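Local coordinates for tryptophan decarboxylase 1 (Oryza sativa subsp. japonica, PDB 6KHO), which catalyses the pyridoxal-phosphate-dependent decarboxylation of L-tryptophan to tryptamine and of 5-hydroxy-L-tryptophan to serotonin, at residues 307-312 / 404-409; 276-281 / 431-436; 107-112 / 390-395. All blocks are in the same frame, centred on the assembly; numbering follows the deposited sequence.

Interaction 1: residues 307-312 / 404-409. With CA (calcium ion), chain F.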
loop_
_atom_site.group_PDB
_atom_site.type_symbol
_atom_site.label_atom_id
_atom_site.label_comp_id
_atom_site.label_asym_id
_atom_site.label_seq_id
_atom_site.Cartn_x
_atom_site.Cartn_y
_atom_site.Cartn_z
ATOM N N ILE A 307 4.986 -13.312 -20.584
ATOM C CA ILE A 307 5.829 -14.456 -20.271
ATOM C C ILE A 307 5.691 -15.564 -21.303
ATOM O O ILE A 307 6.450 -16.540 -21.256
ATOM C CB ILE A 307 5.517 -15.002 -18.862
ATOM C CG1 ILE A 307 4.159 -15.714 -18.858
ATOM C CG2 ILE A 307 5.582 -13.869 -17.840
ATOM C CD1 ILE A 307 3.849 -16.495 -17.574
ATOM N N CYS A 308 4.729 -15.437 -22.244
ATOM C CA CYS A 308 4.542 -16.358 -23.365
ATOM C C CYS A 308 5.146 -15.768 -24.632
ATOM O O CYS A 308 4.910 -14.585 -24.930
ATOM C CB CYS A 308 3.059 -16.640 -23.581
ATOM S SG CYS A 308 2.255 -17.428 -22.160
ATOM N N PRO A 309 5.929 -16.549 -25.385
ATOM C CA PRO A 309 6.608 -15.989 -26.573
ATOM C C PRO A 309 5.675 -15.356 -27.594
ATOM O O PRO A 309 6.045 -14.363 -28.233
ATOM C CB PRO A 309 7.331 -17.213 -27.155
ATOM C CG PRO A 309 7.595 -18.093 -25.964
ATOM C CD PRO A 309 6.398 -17.909 -25.058
ATOM N N GLU A 310 4.473 -15.898 -27.773
ATOM C CA GLU A 310 3.564 -15.363 -28.778
ATOM C C GLU A 310 2.975 -14.008 -28.397
ATOM O O GLU A 310 2.349 -13.368 -29.247
ATOM C CB GLU A 310 2.440 -16.366 -29.044
ATOM C CG GLU A 310 1.456 -16.502 -27.902
ATOM C CD GLU A 310 1.759 -17.685 -26.990
ATOM O OE1 GLU A 310 0.798 -18.202 -26.371
ATOM O OE2 GLU A 310 2.942 -18.093 -26.887
ATOM N N PHE A 311 3.143 -13.557 -27.150
ATOM C CA PHE A 311 2.684 -12.236 -26.741
ATOM C C PHE A 311 3.822 -11.259 -26.497
ATOM O O PHE A 311 3.569 -10.052 -26.397
ATOM C CB PHE A 311 1.825 -12.329 -25.467
ATOM C CG PHE A 311 0.568 -13.129 -25.647
ATOM C CD1 PHE A 311 -0.505 -12.600 -26.345
ATOM C CD2 PHE A 311 0.460 -14.410 -25.121
ATOM C CE1 PHE A 311 -1.661 -13.333 -26.520
ATOM C CE2 PHE A 311 -0.691 -15.150 -25.301
ATOM C CZ PHE A 311 -1.754 -14.612 -25.999
ATOM N N ARG A 312 5.062 -11.743 -26.404
ATOM C CA ARG A 312 6.176 -10.882 -26.029
ATOM C C ARG A 312 6.440 -9.785 -27.062
ATOM O O ARG A 312 7.101 -8.790 -26.739
ATOM C CB ARG A 312 7.414 -11.762 -25.792
ATOM C CG ARG A 312 8.683 -11.052 -25.328
ATOM C CD ARG A 312 8.446 -10.015 -24.231
ATOM N NE ARG A 312 9.706 -9.354 -23.901
ATOM C CZ ARG A 312 10.294 -8.433 -24.664
ATOM N NH1 ARG A 312 9.728 -8.039 -25.804
ATOM N NH2 ARG A 312 11.454 -7.906 -24.290
ATOM N N HIS A 404 -1.422 -21.250 -17.836
ATOM C CA HIS A 404 -2.504 -20.469 -17.240
ATOM C C HIS A 404 -2.884 -19.277 -18.126
ATOM O O HIS A 404 -4.071 -19.032 -18.367
ATOM C CB HIS A 404 -2.100 -20.028 -15.822
ATOM C CG HIS A 404 -2.590 -18.665 -15.421
ATOM N ND1 HIS A 404 -3.901 -18.416 -15.071
ATOM C CD2 HIS A 404 -1.933 -17.488 -15.272
ATOM C CE1 HIS A 404 -4.037 -17.143 -14.747
ATOM N NE2 HIS A 404 -2.857 -16.555 -14.864
ATOM N N ILE A 405 -1.895 -18.538 -18.639
ATOM C CA ILE A 405 -2.193 -17.472 -19.603
ATOM C C ILE A 405 -2.914 -18.042 -20.821
ATOM O O ILE A 405 -3.958 -17.528 -21.245
ATOM C CB ILE A 405 -0.906 -16.736 -20.027
ATOM C CG1 ILE A 405 -0.224 -16.043 -18.842
ATOM C CG2 ILE A 405 -1.196 -15.748 -21.179
ATOM C CD1 ILE A 405 -1.053 -14.959 -18.193
ATOM N N ARG A 406 -2.360 -19.109 -21.406
ATOM C CA ARG A 406 -2.850 -19.610 -22.691
ATOM C C ARG A 406 -4.253 -20.198 -22.580
ATOM O O ARG A 406 -5.064 -20.063 -23.504
ATOM C CB ARG A 406 -1.875 -20.650 -23.244
ATOM C CG ARG A 406 -0.529 -20.046 -23.604
ATOM C CD ARG A 406 0.541 -21.091 -23.889
ATOM N NE ARG A 406 1.712 -20.476 -24.511
ATOM C CZ ARG A 406 2.940 -20.988 -24.473
ATOM N NH1 ARG A 406 3.172 -22.133 -23.844
ATOM N NH2 ARG A 406 3.940 -20.351 -25.065
ATOM N N SER A 407 -4.557 -20.872 -21.468
ATOM C CA SER A 407 -5.889 -21.437 -21.310
ATOM C C SER A 407 -6.936 -20.347 -21.109
ATOM O O SER A 407 -8.076 -20.500 -21.565
ATOM C CB SER A 407 -5.908 -22.446 -20.157
ATOM O OG SER A 407 -5.519 -21.842 -18.935
ATOM N N ASP A 408 -6.570 -19.230 -20.463
ATOM C CA ASP A 408 -7.503 -18.107 -20.365
ATOM C C ASP A 408 -7.762 -17.497 -21.732
ATOM O O ASP A 408 -8.898 -17.117 -22.048
ATOM C CB ASP A 408 -6.961 -17.026 -19.428
ATOM C CG ASP A 408 -7.119 -17.388 -17.972
ATOM O OD1 ASP A 408 -7.797 -18.392 -17.696
ATOM O OD2 ASP A 408 -6.580 -16.662 -17.113
ATOM N N VAL A 409 -6.709 -17.350 -22.531
ATOM C CA VAL A 409 -6.857 -16.774 -23.862
ATOM C C VAL A 409 -7.702 -17.691 -24.737
ATOM O O VAL A 409 -8.557 -17.230 -25.504
ATOM C CB VAL A 409 -5.468 -16.504 -24.473
ATOM C CG1 VAL A 409 -5.566 -16.305 -25.971
ATOM C CG2 VAL A 409 -4.822 -15.286 -23.796
HETATM CA CA CA F . -8.015 -19.807 -15.822
HETATM O O HOH W 1 -5.663 -19.936 -16.072
HETATM O O HOH W 2 -7.808 -21.606 -17.097
HETATM O O HOH W 3 -7.317 -17.704 -14.785
HETATM O O HOH W 4 -10.185 -19.210 -15.142
HETATM O O HOH W 5 -7.567 -20.878 -13.658
#
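A loop packed against the long helix 386-420 illustrates how an outer salt bridge and an inner apolar patch divide one contact: Glu310 holds Arg406, while Cys308 and Phe311 lie against Ile405 and Val409. Arg406 presents its guanidinium side-on. Arg406 NE donates to Glu310 OE1 and Arg406 NH2 to Glu310 OE2, each at 3.1 Å. Both carboxylate oxygens use their syn lone pairs, and the two planes lie only 9° apart. A bend at chi2 (-97°) turns Glu310 CD, and with it the carboxylate, toward the arginine, and Glu310 CG also lies over one face of the Phe311 ring. Deeper in, Cys308 SG approaches Ile405 CB at 3.9 Å. Phe311 meets Val409 tip to tip, CZ to CG2 at 3.8 Å. An alanine in place of Arg406 would probably leave the Glu310 carboxylate without its charged mate and open a gap beside Pro309 CD. Away from the loop, Asp408 OD1 binds a calcium ion at 2.4 Å, with five waters completing the modelled coordination, and Asp408 OD2 accepts from Trp331 NE1. Such packing of a large-domain loop on the helix that leads toward the C-terminal domain belongs to the fold-type I architecture of group II decarboxylases.

Interaction 2: residues 276-281 / 431-436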
loop_
_atom_site.group_PDB
_atom_site.type_symbol
_atom_site.label_atom_id
_atom_site.label_comp_id
_atom_site.label_asym_id
_atom_site.label_seq_id
_atom_site.Cartn_x
_atom_site.Cartn_y
_atom_site.Cartn_z
ATOM N N ASN A 276 -8.471 -3.248 -24.299
ATOM C CA ASN A 276 -7.188 -3.928 -24.509
ATOM C C ASN A 276 -6.493 -3.449 -25.782
ATOM O O ASN A 276 -5.925 -4.240 -26.535
ATOM C CB ASN A 276 -7.354 -5.445 -24.532
ATOM C CG ASN A 276 -7.262 -6.058 -23.149
ATOM O OD1 ASN A 276 -7.042 -5.352 -22.158
ATOM N ND2 ASN A 276 -7.417 -7.373 -23.075
ATOM N N ALA A 277 -6.539 -2.143 -26.024
ATOM C CA ALA A 277 -5.686 -1.572 -27.053
ATOM C C ALA A 277 -4.224 -1.665 -26.611
ATOM O O ALA A 277 -3.916 -1.771 -25.419
ATOM C CB ALA A 277 -6.080 -0.120 -27.332
ATOM N N VAL A 278 -3.314 -1.627 -27.586
ATOM C CA VAL A 278 -1.882 -1.754 -27.320
ATOM C C VAL A 278 -1.149 -0.623 -28.023
ATOM O O VAL A 278 -1.176 -0.539 -29.255
ATOM C CB VAL A 278 -1.323 -3.108 -27.781
ATOM C CG1 VAL A 278 0.196 -3.091 -27.684
ATOM C CG2 VAL A 278 -1.911 -4.256 -26.937
ATOM N N ASP A 279 -0.493 0.237 -27.246
ATOM C CA ASP A 279 0.304 1.319 -27.814
ATOM C C ASP A 279 1.607 0.759 -28.390
ATOM O O ASP A 279 2.181 -0.179 -27.828
ATOM C CB ASP A 279 0.609 2.380 -26.742
ATOM C CG ASP A 279 -0.649 3.115 -26.241
ATOM O OD1 ASP A 279 -1.712 3.025 -26.899
ATOM O OD2 ASP A 279 -0.574 3.803 -25.191
ATOM N N PRO A 280 2.103 1.309 -29.521
ATOM C CA PRO A 280 3.357 0.799 -30.100
ATOM C C PRO A 280 4.568 1.321 -29.341
ATOM O O PRO A 280 4.973 2.478 -29.524
ATOM C CB PRO A 280 3.315 1.327 -31.539
ATOM C CG PRO A 280 2.548 2.616 -31.423
ATOM C CD PRO A 280 1.562 2.450 -30.290
ATOM N N VAL A 281 5.155 0.467 -28.495
ATOM C CA VAL A 281 6.080 0.937 -27.463
ATOM C C VAL A 281 7.327 1.555 -28.085
ATOM O O VAL A 281 7.750 2.652 -27.701
ATOM C CB VAL A 281 6.444 -0.214 -26.504
ATOM C CG1 VAL A 281 7.556 0.213 -25.571
ATOM C CG2 VAL A 281 5.210 -0.676 -25.713
ATOM N N ARG A 431 -9.520 -8.960 -30.503
ATOM C CA ARG A 431 -9.183 -9.459 -29.172
ATOM C C ARG A 431 -7.690 -9.773 -29.122
ATOM O O ARG A 431 -7.211 -10.636 -29.862
ATOM C CB ARG A 431 -10.014 -10.701 -28.830
ATOM C CG ARG A 431 -9.648 -11.391 -27.499
ATOM C CD ARG A 431 -10.009 -12.880 -27.510
ATOM N NE ARG A 431 -9.415 -13.552 -28.661
ATOM C CZ ARG A 431 -8.127 -13.876 -28.760
ATOM N NH1 ARG A 431 -7.289 -13.606 -27.764
ATOM N NH2 ARG A 431 -7.672 -14.465 -29.859
ATOM N N ASN A 432 -6.954 -9.066 -28.257
ATOM C CA ASN A 432 -5.524 -9.318 -28.095
ATOM C C ASN A 432 -5.212 -10.307 -26.977
ATOM O O ASN A 432 -4.233 -11.059 -27.077
ATOM C CB ASN A 432 -4.781 -8.008 -27.814
ATOM C CG ASN A 432 -4.772 -7.079 -29.009
ATOM O OD1 ASN A 432 -4.467 -7.501 -30.118
ATOM N ND2 ASN A 432 -5.124 -5.810 -28.788
ATOM N N PHE A 433 -6.014 -10.321 -25.915
ATOM C CA PHE A 433 -5.694 -11.128 -24.742
ATOM C C PHE A 433 -6.910 -11.939 -24.313
ATOM O O PHE A 433 -7.425 -12.727 -25.110
ATOM C CB PHE A 433 -5.157 -10.214 -23.639
ATOM C CG PHE A 433 -3.987 -9.365 -24.104
ATOM C CD1 PHE A 433 -2.741 -9.942 -24.317
ATOM C CD2 PHE A 433 -4.150 -8.016 -24.379
ATOM C CE1 PHE A 433 -1.671 -9.176 -24.768
ATOM C CE2 PHE A 433 -3.087 -7.239 -24.828
ATOM C CZ PHE A 433 -1.844 -7.820 -25.025
ATOM N N ALA A 434 -7.385 -11.776 -23.074
ATOM C CA ALA A 434 -8.504 -12.580 -22.589
ATOM C C ALA A 434 -9.765 -11.749 -22.373
ATOM O O ALA A 434 -10.680 -12.189 -21.666
ATOM C CB ALA A 434 -8.125 -13.322 -21.303
ATOM N N LEU A 435 -9.833 -10.562 -22.969
ATOM C CA LEU A 435 -11.003 -9.699 -22.889
ATOM C C LEU A 435 -11.643 -9.602 -24.269
ATOM O O LEU A 435 -10.954 -9.341 -25.265
ATOM C CB LEU A 435 -10.630 -8.305 -22.377
ATOM C CG LEU A 435 -11.661 -7.178 -22.535
ATOM C CD1 LEU A 435 -12.733 -7.248 -21.441
ATOM C CD2 LEU A 435 -10.975 -5.820 -22.537
ATOM N N VAL A 436 -12.957 -9.812 -24.322
ATOM C CA VAL A 436 -13.734 -9.686 -25.552
ATOM C C VAL A 436 -14.703 -8.526 -25.379
ATOM O O VAL A 436 -15.450 -8.477 -24.395
ATOM C CB VAL A 436 -14.494 -10.983 -25.881
ATOM C CG1 VAL A 436 -15.425 -10.759 -27.066
ATOM C CG2 VAL A 436 -13.529 -12.113 -26.160
#
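Asn432 and Asn276 make the polar link of this contact: Asn432 ND2 donates to the backbone O of Asn276 at 2.9 Å. The bond is fairly straight, with 155° at the hydrogen. The donor approaches nearly along the C=O axis, and the acceptor lies in the plane of the donating amide, a geometry that probably helps to set the turn of that amide. Around it, apolar groups close in. Val278 sends CG2, set beside its own backbone N, to the edge of the Phe433 ring, 3.8 Å from Phe433 CE2, and the two side chains cross at about a right angle. The Asn276 side chain also comes in at the ring edge, its amide plane turned 84° from the ring, with CG 3.9 Å from Phe433 CD2. Asn432 CB covers part of one face of the same ring, 3.4 Å above the plane of Phe433. Leu435 flanks the Asn276 amide, its CD2 3.8 Å from Asn276 CG.

In fold-type I terms, the contact joins the loop after strand 262-269 of the large-domain sheet to the turn that enters strand 435-440 of the four-stranded antiparallel sheet. It borders the active site: the Asn276 side chain touches Phe104, a serotonin-binding residue, and lies about 7 Å, between nearest atoms, from the pyridoxal phosphate.

A second shell holds the turn in shape. Arg431 NH1 bonds to Phe433 O at 2.8 Å, in the carbonyl plane and on a lone pair, while Arg431 NE forms a salt bridge with Glu416 of helix 386-420. Ala434 N is bonded to Tyr301 OH, and on the other segment Ala277 N donates to Thr272 OG1.

Interaction 3: residues 107-112 / 390-395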
loop_
_atom_site.group_PDB
_atom_site.type_symbol
_atom_site.label_atom_id
_atom_site.label_comp_id
_atom_site.label_asym_id
_atom_site.label_seq_id
_atom_site.Cartn_x
_atom_site.Cartn_y
_atom_site.Cartn_z
ATOM N N THR A 107 -6.846 -12.772 -10.291
ATOM C CA THR A 107 -6.520 -14.192 -10.268
ATOM C C THR A 107 -5.691 -14.511 -9.027
ATOM O O THR A 107 -4.959 -13.665 -8.507
ATOM C CB THR A 107 -5.790 -14.628 -11.551
ATOM O OG1 THR A 107 -4.488 -14.016 -11.658
ATOM C CG2 THR A 107 -6.622 -14.267 -12.790
ATOM N N ASN A 108 -5.858 -15.727 -8.516
ATOM C CA ASN A 108 -5.330 -16.079 -7.206
ATOM C C ASN A 108 -4.844 -17.525 -7.233
ATOM O O ASN A 108 -5.095 -18.274 -8.185
ATOM C CB ASN A 108 -6.406 -15.862 -6.122
ATOM C CG ASN A 108 -5.829 -15.423 -4.790
ATOM O OD1 ASN A 108 -4.610 -15.428 -4.586
ATOM N ND2 ASN A 108 -6.713 -15.041 -3.866
ATOM N N SER A 109 -4.152 -17.925 -6.164
ATOM C CA SER A 109 -3.634 -19.283 -6.079
ATOM C C SER A 109 -3.363 -19.629 -4.623
ATOM O O SER A 109 -3.120 -18.746 -3.791
ATOM C CB SER A 109 -2.354 -19.458 -6.910
ATOM O OG SER A 109 -1.276 -18.682 -6.385
ATOM N N ALA A 110 -3.398 -20.931 -4.330
ATOM C CA ALA A 110 -3.130 -21.384 -2.965
ATOM C C ALA A 110 -1.735 -20.974 -2.506
ATOM O O ALA A 110 -1.548 -20.583 -1.348
ATOM C CB ALA A 110 -3.307 -22.899 -2.871
ATOM N N ALA A 111 -0.747 -21.029 -3.408
ATOM C CA ALA A 111 0.612 -20.638 -3.038
ATOM C C ALA A 111 0.683 -19.166 -2.643
ATOM O O ALA A 111 1.385 -18.807 -1.689
ATOM C CB ALA A 111 1.584 -20.921 -4.184
ATOM N N ALA A 112 -0.034 -18.301 -3.362
ATOM C CA ALA A 112 0.032 -16.872 -3.070
ATOM C C ALA A 112 -0.660 -16.540 -1.758
ATOM O O ALA A 112 -0.152 -15.733 -0.972
ATOM C CB ALA A 112 -0.589 -16.059 -4.209
ATOM N N TRP A 390 7.391 -14.969 -4.988
ATOM C CA TRP A 390 8.350 -16.070 -5.111
ATOM C C TRP A 390 7.662 -17.425 -4.942
ATOM O O TRP A 390 7.937 -18.370 -5.689
ATOM C CB TRP A 390 9.471 -15.899 -4.085
ATOM C CG TRP A 390 10.330 -17.120 -3.918
ATOM C CD1 TRP A 390 11.303 -17.564 -4.768
ATOM C CD2 TRP A 390 10.276 -18.067 -2.836
ATOM N NE1 TRP A 390 11.853 -18.734 -4.286
ATOM C CE2 TRP A 390 11.240 -19.064 -3.105
ATOM C CE3 TRP A 390 9.492 -18.176 -1.680
ATOM C CZ2 TRP A 390 11.464 -20.144 -2.243
ATOM C CZ3 TRP A 390 9.723 -19.250 -0.811
ATOM C CH2 TRP A 390 10.702 -20.222 -1.107
ATOM N N MET A 391 6.741 -17.533 -3.985
ATOM C CA MET A 391 6.083 -18.820 -3.755
ATOM C C MET A 391 5.268 -19.265 -4.966
ATOM O O MET A 391 5.185 -20.463 -5.261
ATOM C CB MET A 391 5.195 -18.730 -2.528
ATOM C CG MET A 391 5.968 -18.858 -1.234
ATOM S SD MET A 391 4.870 -19.391 0.090
ATOM C CE MET A 391 6.070 -19.631 1.397
ATOM N N VAL A 392 4.642 -18.318 -5.663
ATOM C CA VAL A 392 3.882 -18.657 -6.864
ATOM C C VAL A 392 4.814 -19.217 -7.937
ATOM O O VAL A 392 4.553 -20.281 -8.518
ATOM C CB VAL A 392 3.106 -17.423 -7.370
ATOM C CG1 VAL A 392 2.659 -17.623 -8.816
ATOM C CG2 VAL A 392 1.915 -17.149 -6.463
ATOM N N MET A 393 5.911 -18.509 -8.218
ATOM C CA MET A 393 6.850 -18.972 -9.238
ATOM C C MET A 393 7.561 -20.252 -8.809
ATOM O O MET A 393 7.743 -21.167 -9.624
ATOM C CB MET A 393 7.880 -17.882 -9.553
ATOM C CG MET A 393 7.355 -16.750 -10.440
ATOM S SD MET A 393 8.562 -15.428 -10.747
ATOM C CE MET A 393 8.825 -14.778 -9.088
ATOM N N ARG A 394 7.972 -20.337 -7.537
ATOM C CA ARG A 394 8.722 -21.503 -7.067
ATOM C C ARG A 394 7.859 -22.762 -7.055
ATOM O O ARG A 394 8.345 -23.854 -7.364
ATOM C CB ARG A 394 9.297 -21.246 -5.667
ATOM C CG ARG A 394 10.107 -22.427 -5.062
ATOM C CD ARG A 394 11.277 -22.750 -5.991
ATOM N NE ARG A 394 12.257 -23.702 -5.462
ATOM C CZ ARG A 394 12.489 -24.891 -6.001
ATOM N NH1 ARG A 394 11.779 -25.278 -7.049
ATOM N NH2 ARG A 394 13.411 -25.697 -5.488
ATOM N N THR A 395 6.581 -22.640 -6.698
ATOM C CA THR A 395 5.753 -23.837 -6.570
ATOM C C THR A 395 5.218 -24.295 -7.927
ATOM O O THR A 395 5.249 -25.491 -8.238
ATOM C CB THR A 395 4.601 -23.583 -5.585
ATOM O OG1 THR A 395 5.121 -23.070 -4.350
ATOM C CG2 THR A 395 3.823 -24.881 -5.293
#
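Ser109, Ala111 and Ala112 bring the capped N-terminal end of helix 110-122 against Met391, Val392 and Thr395 on helix 386-420, a buried helix-to-helix contact beside the subunit interface of this fold-type I dimer. The segment starts in an extended loop. Thr107 OG1 is hydrogen-bonded to Met333 N and Lys330 O, and Asn108 ND2 reaches Ser120 O of the second subunit. Ser109 then takes the N-cap position. Its OG sits between the backbone N and the carbonyl carbon (chi1 66°), from where it accepts from Ala112 N at 3.3 Å; the same hydroxyl is hydrogen-bonded to Met333 O. That polar atom also rests against an apolar one, since Val392 CG2 lies 3.5 Å from Ser109 OG.

After Ala110, Ala111 is the residue that meets the second helix most extensively. With a methyl as its entire side chain, it lets the backbones draw near, and the CA atoms of Ala111 and Val392 are 5.4 Å apart. Ala111 CB rests on the helix backbone, 3.8 Å from Met391 O, and has Thr395 OG1 close by as well. Met391 starts toward the contact from CB, but its extended chain carries the end of the side chain away. Ala112 completes the set: its CB is 3.5 Å from Val392 CG2, which thus touches the serine hydroxyl and the alanine methyl alike. The carbonyl under Ala111 is itself gripped twice within its own helix, Met391 O accepting from Thr395 N at 3.0 Å and from Thr395 OG1 at 2.8 Å, the hydroxyl tilted 17° from the carbonyl plane.

Overall arrangement
From the N terminus, the chain first passes 107-112, with 277 residues between it and its partner 390-395, so interaction 3 closes the longest loop. Segment 276-281 follows and waits for 431-436; then comes 307-312, which is met by 404-409. Interaction 1 is therefore nested inside the loop closed by interaction 2, whereas interaction 3 crosses both. Helix 386-420 is common to interactions 1 and 3, whose centres are 17 Å apart. Interactions 1 and 2 touch directly, Phe311 CE1 lying 3.5 Å from Asn432 O. Together the three contacts join the start of helix 110-122 and the loop 307-312 to helix 386-420, and the loop after strand 262-269 to the approach to strand 435-440.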